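Transcription initiation factor tfiid subunit 72/90-100 KDA (PDB 2J4B) probably acts as a component of the TFIID and SAGA complexes in regulating RNA polymerase II transcription, and is represented here by its N-terminal NTD2 domain. Local coordinates at residues A[35-38]-A[39-43]; A[120-123]-A[124-128]; A[13-16]-A[17-21]; A[108-111]-A[112-116]. All coordinates share one frame; numbering follows the deposited sequence.

Contact 1 of 4, residues A[35-38]-A[39-43]; sequences YPLF and IHIYF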
loop_
_atom_site.group_PDB
_atom_site.type_symbol
_atom_site.label_atom_id
_atom_site.label_comp_id
_atom_site.label_asym_id
_atom_site.label_seq_id
_atom_site.Cartn_x
_atom_site.Cartn_y
_atom_site.Cartn_z
ATOM N N TYR A 35 0.909 -2.791 -3.175
ATOM C CA TYR A 35 -0.497 -2.854 -3.595
ATOM C C TYR A 35 -1.477 -2.427 -2.507
ATOM O O TYR A 35 -2.297 -1.529 -2.743
ATOM C CB TYR A 35 -0.900 -4.246 -4.102
ATOM C CG TYR A 35 -2.394 -4.339 -4.407
ATOM C CD1 TYR A 35 -2.970 -3.544 -5.388
ATOM C CD2 TYR A 35 -3.216 -5.193 -3.708
ATOM C CE1 TYR A 35 -4.298 -3.624 -5.672
ATOM C CE2 TYR A 35 -4.559 -5.286 -3.987
ATOM C CZ TYR A 35 -5.101 -4.504 -4.976
ATOM O OH TYR A 35 -6.460 -4.576 -5.262
ATOM N N PRO A 36 -1.429 -3.092 -1.333
ATOM C CA PRO A 36 -2.264 -2.655 -0.207
ATOM C C PRO A 36 -1.948 -1.236 0.252
ATOM O O PRO A 36 -2.854 -0.494 0.574
ATOM C CB PRO A 36 -1.951 -3.678 0.892
ATOM C CG PRO A 36 -0.666 -4.303 0.489
ATOM C CD PRO A 36 -0.633 -4.279 -0.987
ATOM N N LEU A 37 -0.684 -0.850 0.261
ATOM C CA LEU A 37 -0.337 0.520 0.601
ATOM C C LEU A 37 -0.981 1.518 -0.375
ATOM O O LEU A 37 -1.517 2.551 0.035
ATOM C CB LEU A 37 1.175 0.692 0.568
ATOM C CG LEU A 37 1.694 2.106 0.843
ATOM C CD1 LEU A 37 1.001 2.786 2.061
ATOM C CD2 LEU A 37 3.236 2.038 1.019
ATOM N N PHE A 38 -0.903 1.190 -1.664
ATOM C CA PHE A 38 -1.495 1.972 -2.747
ATOM C C PHE A 38 -2.997 2.216 -2.586
ATOM O O PHE A 38 -3.464 3.343 -2.651
ATOM C CB PHE A 38 -1.240 1.245 -4.066
ATOM C CG PHE A 38 -2.006 1.781 -5.231
ATOM C CD1 PHE A 38 -1.593 2.930 -5.882
ATOM C CD2 PHE A 38 -3.108 1.098 -5.724
ATOM C CE1 PHE A 38 -2.284 3.403 -7.000
ATOM C CE2 PHE A 38 -3.801 1.552 -6.849
ATOM C CZ PHE A 38 -3.387 2.704 -7.481
ATOM N N ILE A 39 -3.744 1.146 -2.388
ATOM C CA ILE A 39 -5.185 1.253 -2.191
ATOM C C ILE A 39 -5.429 2.094 -0.960
ATOM O O ILE A 39 -6.270 2.988 -0.960
ATOM C CB ILE A 39 -5.835 -0.142 -2.012
ATOM C CG1 ILE A 39 -5.757 -0.931 -3.328
ATOM C CG2 ILE A 39 -7.290 -0.017 -1.555
ATOM C CD1 ILE A 39 -6.387 -0.223 -4.517
ATOM N N HIS A 40 -4.664 1.823 0.091
ATOM C CA HIS A 40 -4.873 2.511 1.353
ATOM C C HIS A 40 -4.660 4.015 1.234
ATOM O O HIS A 40 -5.364 4.789 1.875
ATOM C CB HIS A 40 -4.004 1.917 2.463
ATOM C CG HIS A 40 -4.663 0.799 3.197
ATOM N ND1 HIS A 40 -5.838 0.963 3.895
ATOM C CD2 HIS A 40 -4.320 -0.502 3.337
ATOM C CE1 HIS A 40 -6.188 -0.187 4.440
ATOM N NE2 HIS A 40 -5.282 -1.094 4.114
ATOM N N ILE A 41 -3.673 4.426 0.453
ATOM C CA ILE A 41 -3.478 5.858 0.165
ATOM C C ILE A 41 -4.657 6.460 -0.618
ATOM O O ILE A 41 -5.150 7.546 -0.300
ATOM C CB ILE A 41 -2.149 6.087 -0.598
ATOM C CG1 ILE A 41 -0.966 5.751 0.337
ATOM C CG2 ILE A 41 -2.062 7.510 -1.120
ATOM C CD1 ILE A 41 0.366 5.642 -0.376
ATOM N N TYR A 42 -5.113 5.733 -1.629
ATOM C CA TYR A 42 -6.287 6.101 -2.398
ATOM C C TYR A 42 -7.526 6.282 -1.521
ATOM O O TYR A 42 -8.226 7.283 -1.620
ATOM C CB TYR A 42 -6.546 5.012 -3.415
ATOM C CG TYR A 42 -7.672 5.263 -4.390
ATOM C CD1 TYR A 42 -7.591 6.296 -5.331
ATOM C CD2 TYR A 42 -8.792 4.435 -4.414
ATOM C CE1 TYR A 42 -8.603 6.514 -6.247
ATOM C CE2 TYR A 42 -9.819 4.653 -5.338
ATOM C CZ TYR A 42 -9.708 5.696 -6.250
ATOM O OH TYR A 42 -10.705 5.924 -7.166
ATOM N N PHE A 43 -7.812 5.299 -0.676
ATOM C CA PHE A 43 -8.947 5.393 0.231
ATOM C C PHE A 43 -8.781 6.536 1.241
ATOM O O PHE A 43 -9.771 7.159 1.656
ATOM C CB PHE A 43 -9.137 4.069 0.962
ATOM C CG PHE A 43 -9.818 3.001 0.140
ATOM C CD1 PHE A 43 -10.088 3.187 -1.202
ATOM C CD2 PHE A 43 -10.162 1.790 0.722
ATOM C CE1 PHE A 43 -10.699 2.206 -1.935
ATOM C CE2 PHE A 43 -10.781 0.793 -0.019
ATOM C CZ PHE A 43 -11.035 0.998 -1.344
#

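Contact 2 of 4, residues A[120-123]-A[124-128]; sequences TYIL and KILNQ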
loop_
_atom_site.group_PDB
_atom_site.type_symbol
_atom_site.label_atom_id
_atom_site.label_comp_id
_atom_site.label_asym_id
_atom_site.label_seq_id
_atom_site.Cartn_x
_atom_site.Cartn_y
_atom_site.Cartn_z
ATOM N N THR A 120 6.404 7.612 8.862
ATOM C CA THR A 120 5.490 7.374 9.965
ATOM C C THR A 120 4.105 6.891 9.502
ATOM O O THR A 120 3.418 6.119 10.190
ATOM C CB THR A 120 5.372 8.675 10.789
ATOM O OG1 THR A 120 4.661 8.441 12.006
ATOM C CG2 THR A 120 4.641 9.708 9.987
ATOM N N TYR A 121 3.697 7.318 8.317
ATOM C CA TYR A 121 2.399 6.925 7.786
ATOM C C TYR A 121 2.413 5.471 7.310
ATOM O O TYR A 121 1.429 4.753 7.486
ATOM C CB TYR A 121 1.977 7.849 6.651
ATOM C CG TYR A 121 0.771 7.339 5.914
ATOM C CD1 TYR A 121 -0.506 7.648 6.352
ATOM C CD2 TYR A 121 0.908 6.509 4.802
ATOM C CE1 TYR A 121 -1.614 7.179 5.698
ATOM C CE2 TYR A 121 -0.201 6.018 4.145
ATOM C CZ TYR A 121 -1.460 6.358 4.601
ATOM O OH TYR A 121 -2.575 5.887 3.967
ATOM N N ILE A 122 3.515 5.038 6.693
ATOM C CA ILE A 122 3.597 3.677 6.152
ATOM C C ILE A 122 3.660 2.659 7.282
ATOM O O ILE A 122 3.090 1.583 7.167
ATOM C CB ILE A 122 4.809 3.473 5.221
ATOM C CG1 ILE A 122 4.707 4.364 3.979
ATOM C CG2 ILE A 122 4.916 1.999 4.797
ATOM C CD1 ILE A 122 5.834 4.144 2.954
ATOM N N LEU A 123 4.353 3.010 8.371
ATOM C CA LEU A 123 4.447 2.156 9.571
ATOM C C LEU A 123 3.097 2.019 10.249
ATOM O O LEU A 123 2.792 0.994 10.822
ATOM C CB LEU A 123 5.432 2.743 10.600
ATOM C CG LEU A 123 6.911 2.829 10.235
ATOM C CD1 LEU A 123 7.659 3.811 11.144
ATOM C CD2 LEU A 123 7.550 1.479 10.288
ATOM N N LYS A 124 2.297 3.081 10.205
ATOM C CA LYS A 124 0.960 3.034 10.767
ATOM C C LYS A 124 0.170 2.023 9.989
ATOM O O LYS A 124 -0.453 1.136 10.565
ATOM C CB LYS A 124 0.291 4.396 10.698
ATOM C CG LYS A 124 -1.069 4.478 11.388
ATOM C CD LYS A 124 -1.689 5.865 11.192
ATOM C CE LYS A 124 -1.952 6.206 9.697
ATOM N NZ LYS A 124 -2.449 7.627 9.558
ATOM N N ILE A 125 0.239 2.122 8.669
ATOM C CA ILE A 125 -0.475 1.191 7.811
ATOM C C ILE A 125 -0.072 -0.259 8.103
ATOM O O ILE A 125 -0.933 -1.124 8.210
ATOM C CB ILE A 125 -0.251 1.501 6.316
ATOM C CG1 ILE A 125 -0.868 2.856 5.950
ATOM C CG2 ILE A 125 -0.801 0.336 5.420
ATOM C CD1 ILE A 125 -2.315 2.952 6.241
ATOM N N LEU A 126 1.225 -0.516 8.240
ATOM C CA LEU A 126 1.711 -1.868 8.530
ATOM C C LEU A 126 1.072 -2.393 9.789
ATOM O O LEU A 126 0.525 -3.483 9.787
ATOM C CB LEU A 126 3.224 -1.906 8.714
ATOM C CG LEU A 126 4.103 -1.612 7.509
ATOM C CD1 LEU A 126 5.437 -2.390 7.597
ATOM C CD2 LEU A 126 3.373 -1.935 6.260
ATOM N N ASN A 127 1.172 -1.610 10.867
ATOM C CA ASN A 127 0.678 -2.030 12.193
ATOM C C ASN A 127 -0.834 -2.246 12.223
ATOM O O ASN A 127 -1.295 -3.253 12.727
ATOM C CB ASN A 127 1.077 -1.016 13.278
ATOM C CG ASN A 127 2.573 -1.008 13.558
ATOM O OD1 ASN A 127 3.175 -2.035 13.811
ATOM N ND2 ASN A 127 3.175 0.151 13.499
ATOM N N GLN A 128 -1.585 -1.296 11.671
ATOM C CA GLN A 128 -3.051 -1.306 11.685
ATOM C C GLN A 128 -3.718 -2.163 10.597
ATOM O O GLN A 128 -4.772 -2.731 10.822
ATOM C CB GLN A 128 -3.572 0.125 11.539
ATOM C CG GLN A 128 -3.234 1.006 12.722
ATOM C CD GLN A 128 -3.940 2.359 12.714
ATOM O OE1 GLN A 128 -3.857 3.114 13.696
ATOM N NE2 GLN A 128 -4.637 2.669 11.627
#

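Contact 3 of 4, residues A[13-16]-A[17-21]; sequences VSLK and TWIED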
loop_
_atom_site.group_PDB
_atom_site.type_symbol
_atom_site.label_atom_id
_atom_site.label_comp_id
_atom_site.label_asym_id
_atom_site.label_seq_id
_atom_site.Cartn_x
_atom_site.Cartn_y
_atom_site.Cartn_z
ATOM N N VAL A 13 6.158 6.740 -3.240
ATOM C CA VAL A 13 7.233 6.840 -4.231
ATOM C C VAL A 13 8.620 6.515 -3.669
ATOM O O VAL A 13 9.370 5.747 -4.258
ATOM C CB VAL A 13 7.299 8.267 -4.832
ATOM C CG1 VAL A 13 8.491 8.391 -5.773
ATOM C CG2 VAL A 13 5.983 8.621 -5.555
ATOM N N SER A 14 8.963 7.125 -2.544
ATOM C CA SER A 14 10.283 6.952 -1.933
ATOM C C SER A 14 10.520 5.492 -1.498
ATOM O O SER A 14 11.636 4.965 -1.619
ATOM C CB SER A 14 10.427 7.918 -0.752
ATOM O OG SER A 14 11.180 7.344 0.300
ATOM N N LEU A 15 9.466 4.844 -1.008
ATOM C CA LEU A 15 9.484 3.404 -0.776
ATOM C C LEU A 15 9.607 2.633 -2.085
ATOM O O LEU A 15 10.455 1.767 -2.228
ATOM C CB LEU A 15 8.221 2.968 -0.048
ATOM C CG LEU A 15 8.054 1.457 0.146
ATOM C CD1 LEU A 15 9.224 0.842 0.913
ATOM C CD2 LEU A 15 6.719 1.192 0.825
ATOM N N LYS A 16 8.754 2.952 -3.046
ATOM C CA LYS A 16 8.820 2.326 -4.364
ATOM C C LYS A 16 10.230 2.385 -4.962
ATOM O O LYS A 16 10.721 1.393 -5.484
ATOM C CB LYS A 16 7.829 2.995 -5.310
ATOM C CG LYS A 16 7.760 2.372 -6.690
ATOM C CD LYS A 16 6.756 3.106 -7.571
ATOM C CE LYS A 16 7.009 2.832 -9.030
ATOM N NZ LYS A 16 6.206 3.722 -9.902
ATOM N N THR A 17 10.874 3.543 -4.874
ATOM C CA THR A 17 12.190 3.740 -5.468
ATOM C C THR A 17 13.274 2.939 -4.742
ATOM O O THR A 17 14.257 2.488 -5.355
ATOM C CB THR A 17 12.569 5.236 -5.456
ATOM O OG1 THR A 17 11.523 5.995 -6.085
ATOM C CG2 THR A 17 13.886 5.462 -6.166
ATOM N N TRP A 18 13.089 2.774 -3.434
ATOM C CA TRP A 18 14.022 2.005 -2.616
ATOM C C TRP A 18 13.907 0.528 -2.957
ATOM O O TRP A 18 14.906 -0.138 -3.205
ATOM C CB TRP A 18 13.749 2.257 -1.135
ATOM C CG TRP A 18 14.586 1.446 -0.202
ATOM C CD1 TRP A 18 15.861 1.709 0.198
ATOM C CD2 TRP A 18 14.188 0.234 0.472
ATOM N NE1 TRP A 18 16.287 0.736 1.071
ATOM C CE2 TRP A 18 15.280 -0.179 1.258
ATOM C CE3 TRP A 18 13.011 -0.529 0.486
ATOM C CZ2 TRP A 18 15.239 -1.333 2.052
ATOM C CZ3 TRP A 18 12.964 -1.668 1.269
ATOM C CH2 TRP A 18 14.080 -2.065 2.044
ATOM N N ILE A 19 12.676 0.023 -2.982
ATOM C CA ILE A 19 12.417 -1.378 -3.353
ATOM C C ILE A 19 13.008 -1.741 -4.716
ATOM O O ILE A 19 13.774 -2.690 -4.837
ATOM C CB ILE A 19 10.923 -1.664 -3.431
ATOM C CG1 ILE A 19 10.304 -1.584 -2.035
ATOM C CG2 ILE A 19 10.679 -3.026 -4.112
ATOM C CD1 ILE A 19 8.808 -1.648 -2.033
ATOM N N GLU A 20 12.649 -0.971 -5.737
ATOM C CA GLU A 20 13.073 -1.262 -7.094
ATOM C C GLU A 20 14.604 -1.318 -7.218
ATOM O O GLU A 20 15.133 -1.912 -8.152
ATOM C CB GLU A 20 12.476 -0.227 -8.057
ATOM C CG GLU A 20 10.946 -0.305 -8.173
ATOM C CD GLU A 20 10.364 0.793 -9.067
ATOM O OE1 GLU A 20 11.050 1.825 -9.254
ATOM O OE2 GLU A 20 9.225 0.622 -9.579
ATOM N N ASP A 21 15.294 -0.718 -6.248
ATOM C CA ASP A 21 16.755 -0.723 -6.181
ATOM C C ASP A 21 17.344 -1.841 -5.316
ATOM O O ASP A 21 18.532 -2.128 -5.415
ATOM C CB ASP A 21 17.265 0.618 -5.648
ATOM C CG ASP A 21 17.475 1.630 -6.739
ATOM O OD1 ASP A 21 18.006 1.249 -7.810
ATOM O OD2 ASP A 21 17.102 2.808 -6.537
#

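Contact 4 of 4, residues A[108-111]-A[112-116]; sequences DLLI and NFLEE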
loop_
_atom_site.group_PDB
_atom_site.type_symbol
_atom_site.label_atom_id
_atom_site.label_comp_id
_atom_site.label_asym_id
_atom_site.label_seq_id
_atom_site.Cartn_x
_atom_site.Cartn_y
_atom_site.Cartn_z
ATOM N N ASP A 108 13.531 -7.096 7.810
ATOM C CA ASP A 108 14.434 -6.247 8.577
ATOM C C ASP A 108 14.910 -5.029 7.755
ATOM O O ASP A 108 14.839 -3.879 8.213
ATOM C CB ASP A 108 15.601 -7.056 9.127
ATOM C CG ASP A 108 16.248 -6.388 10.317
ATOM O OD1 ASP A 108 16.733 -5.248 10.172
ATOM O OD2 ASP A 108 16.260 -6.979 11.415
ATOM N N LEU A 109 15.359 -5.263 6.534
ATOM C CA LEU A 109 15.699 -4.152 5.655
ATOM C C LEU A 109 14.532 -3.168 5.547
ATOM O O LEU A 109 14.739 -1.949 5.627
ATOM C CB LEU A 109 16.133 -4.660 4.273
ATOM C CG LEU A 109 17.528 -5.303 4.301
ATOM C CD1 LEU A 109 17.777 -6.165 3.064
ATOM C CD2 LEU A 109 18.638 -4.246 4.467
ATOM N N LEU A 110 13.315 -3.697 5.387
ATOM C CA LEU A 110 12.113 -2.871 5.171
ATOM C C LEU A 110 11.796 -1.952 6.339
ATOM O O LEU A 110 11.427 -0.806 6.131
ATOM C CB LEU A 110 10.885 -3.747 4.881
ATOM C CG LEU A 110 9.512 -3.040 4.820
ATOM C CD1 LEU A 110 9.403 -2.096 3.584
ATOM C CD2 LEU A 110 8.395 -4.040 4.838
ATOM N N ILE A 111 11.938 -2.446 7.564
ATOM C CA ILE A 111 11.563 -1.659 8.750
ATOM C C ILE A 111 12.662 -0.669 9.102
ATOM O O ILE A 111 12.384 0.446 9.529
ATOM C CB ILE A 111 11.250 -2.542 9.997
ATOM C CG1 ILE A 111 10.242 -3.645 9.661
ATOM C CG2 ILE A 111 10.684 -1.678 11.109
ATOM C CD1 ILE A 111 8.879 -3.142 9.385
ATOM N N ASN A 112 13.909 -1.092 8.917
ATOM C CA ASN A 112 15.054 -0.199 9.032
ATOM C C ASN A 112 14.860 0.991 8.104
ATOM O O ASN A 112 15.032 2.139 8.495
ATOM C CB ASN A 112 16.360 -0.931 8.675
ATOM C CG ASN A 112 16.765 -1.982 9.706
ATOM O OD1 ASN A 112 16.257 -2.013 10.819
ATOM N ND2 ASN A 112 17.691 -2.847 9.329
ATOM N N PHE A 113 14.481 0.722 6.864
ATOM C CA PHE A 113 14.269 1.806 5.893
ATOM C C PHE A 113 13.156 2.774 6.316
ATOM O O PHE A 113 13.325 3.993 6.263
ATOM C CB PHE A 113 13.951 1.237 4.504
ATOM C CG PHE A 113 13.643 2.283 3.509
ATOM C CD1 PHE A 113 14.648 3.100 3.022
ATOM C CD2 PHE A 113 12.353 2.501 3.095
ATOM C CE1 PHE A 113 14.365 4.088 2.131
ATOM C CE2 PHE A 113 12.068 3.507 2.204
ATOM C CZ PHE A 113 13.064 4.285 1.715
ATOM N N LEU A 114 12.016 2.233 6.731
ATOM C CA LEU A 114 10.890 3.078 7.168
ATOM C C LEU A 114 11.194 3.868 8.452
ATOM O O LEU A 114 10.825 5.032 8.571
ATOM C CB LEU A 114 9.634 2.239 7.363
ATOM C CG LEU A 114 9.158 1.429 6.156
ATOM C CD1 LEU A 114 8.153 0.360 6.615
ATOM C CD2 LEU A 114 8.562 2.349 5.090
ATOM N N GLU A 115 11.869 3.236 9.404
ATOM C CA GLU A 115 12.285 3.922 10.648
ATOM C C GLU A 115 13.401 4.945 10.451
ATOM O O GLU A 115 13.441 5.976 11.130
ATOM C CB GLU A 115 12.746 2.906 11.693
ATOM C CG GLU A 115 11.599 2.169 12.359
ATOM C CD GLU A 115 12.062 1.165 13.409
ATOM O OE1 GLU A 115 13.169 0.583 13.279
ATOM O OE2 GLU A 115 11.298 0.966 14.372
ATOM N N GLU A 116 14.327 4.657 9.545
ATOM C CA GLU A 116 15.443 5.567 9.316
ATOM C C GLU A 116 14.989 6.820 8.572
ATOM O O GLU A 116 15.621 7.869 8.659
ATOM C CB GLU A 116 16.559 4.865 8.544
ATOM C CG GLU A 116 17.789 5.749 8.290
ATOM C CD GLU A 116 19.028 4.932 7.950
ATOM O OE1 GLU A 116 18.872 3.781 7.463
ATOM O OE2 GLU A 116 20.155 5.425 8.175
#

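Contact 1 of 4, residues A[35-38]-A[39-43]
I39 packs over Y35 one turn further along helix 34-47, and this face of the helix is the tight part of the contact. CG1 of I39 stands over one face of the Y35 ring, 4.2 Å from the ring centroid, in a CH-pi contact; the two side chains lie alongside each other and point the same way. Y35 reaches that position because its CG is placed beside the carbonyl carbon (chi1 174°), so that the ring swings along the helix toward the following turn. The far end of the same isoleucine bends to F38, CD1 coming within 3.7 Å of F38 CD2, while its CG2 branch sits over the centre of the F43 ring. One branched side chain thus touches three aromatic rings, those of Y35, F38 and F43. The other flank is more sparsely joined. L37 meets I41 through methyl groups, CD1 to CD1 at 3.8 Å, and the P36 side chain keeps its distance from the second segment. P36 still contributes its carbonyl oxygen, which accepts from H40 N at 3.0 Å in the regular i to i+4 series. Neither flank is a solvent side, since every touching residue is buried. Helix 8-21 covers L37 and I41 through Y12, helix 51-61 lies against F38 and Y42, helix 69-75 meets Y35, and helix 88-95 closes over P36 and F43.

Contact 2 of 4, residues A[120-123]-A[124-128]
Helix 120-129, which leads into the last strand of the NTD2 domain, brings Y121 and I125 together on one side of its first turns in an i to i+4 aromatic-aliphatic pair. I125 CG1 lies over a face of the Y121 ring, 4.1 Å from its centroid, making a CH-pi contact. The methyl beyond it, CD1, continues along the ring to within 3.7 Å of the Y121 hydroxyl oxygen. The tyrosine is delivered there by a first torsion of 170°, which sets its ring on the carbonyl side, and the phenol is fixed at its far end by a hydrogen bond between OH and D44 on helix 34-47. K124 comes to the same ring from another direction. Its chain is extended at first and then bends at chi3 (62°), carrying NZ to 3.7 Å from Y121 CD1 in an oblique approach; K124 itself is exposed. Further round, I122 CG2 and L126 CD2 are only loosely in touch at 4.5 Å. Beneath these side chains the backbone repeats its usual bonds, I125 N to Y121 O at 3.1 Å among them; the first, K124 N to T120 O at 3.2 Å, is more bent, with N-H...O at 144°. I122 and L126 face L114 of helix 104-116, whereas T120, K124, N127 and Q128 are exposed. Such a division between a packed side and a polar side is the mark of an amphipathic helix, here the second of two helices that connect the parallel strands 98-103 and 130-135.

Contact 3 of 4, residues A[13-16]-A[17-21]
V13 and T17 meet near the middle of helix 8-21, the first helix of this mostly helical NTD2 domain, in an i to i+4 pairing that links backbone to hydroxyl. The carbonyl oxygen of V13 is gripped twice: T17 N donates to it at 2.7 Å, nearly in line with the C=O bond, and T17 OG1 donates at 2.8 Å from above the carbonyl plane. The threonine can do so because OG1 stands beside its own backbone N (chi1 -54°), turned back toward the preceding turn. Its hydroxyl is thereby satisfied within the helix. S14 follows with a less direct backbone bond, W18 N reaching S14 O at 3.2 Å with an N-H...O angle of 142°. L15 carries the apolar part. Its CG and CD1 both touch I19 CD1, the former at 3.9 Å, and CD1 also comes to 4.1 Å from W18 CE3 at an oblique angle to the indole. L15 and I19 are buried, with L34 of helix 34-47 against both and L37 against L15, and the W18 ring is stacked on F113 of helix 104-116. The last residue of the segment, K16, turns to the more polar side. Its fully extended chain crosses that of E20, and the ammonium forms a salt bridge with D64, so the glutamate is a secondary neighbour. What touches the carboxylate is carbon rather than nitrogen: E20 OE2 is 3.2 Å from K16 CE, while the charged atom K16 NZ stays 4.3 Å from E20 OE2, beyond salt-bridge distance.

Contact 4 of 4, residues A[108-111]-A[112-116]
N112 opens the second segment by turning its amide back on D108, one turn earlier in helix 104-116. Its CG lies beside its own backbone N (chi1 -69°), which directs ND2 to within 2.7 Å of D108 OD1. The bond is short but weak, for the N-H...O angle is only 116°. The amide and carboxylate planes stand 73° apart. The backbone link between the same two residues is sounder, N112 N reaching D108 O at 3.0 Å. F113 comes next and contributes mainly its amide, which bonds to L109 O at 3.0 Å; its ring leads away from the first segment toward helix 8-21. L114 adds to the apolar side, its CD1 lying 4.1 Å from CG of L110, with both leucines buried. E115 lies across I111, and the carboxyl carbon CD rests 3.9 Å from the CG2 methyl, a contact made by the flat end of the acid against a hydrocarbon branch. Its amide closes the series on I111 O at 2.8 Å. Taken together, these contacts imply a helix held to its neighbours largely by apolar residues such as L109, L110, I111, F113 and L114, whereas the exposed polar edge adds one poorly aligned side-chain bond. E115 lies near the C-terminal end, where the helix dipole would if anything disfavour its negative charge.

Overall arrangement
The four contacts are successive examples of one rule, mainly i to i+4 pairing within a helix, whose remaining surfaces then pack between helices. Contacts 1, 2 and 3 converge on a small apolar triangle: L37 CD2 lies 3.6 Å from L15 CD2, and I122 CD1 comes to 3.7 Å from L15 CD2 and 3.9 Å from L37 CD2. Contact 4 packs against contacts 2 and 3, its centre about 12 Å from each of theirs: L114 CB is 3.7 Å from L123 CD2, and F113 CD1 is 3.4 Å from W18 CD1. It does not touch contact 1, the nearest atoms being about 7 Å apart. Contact 1 is the most central, about 4 Å from the centre of the chain.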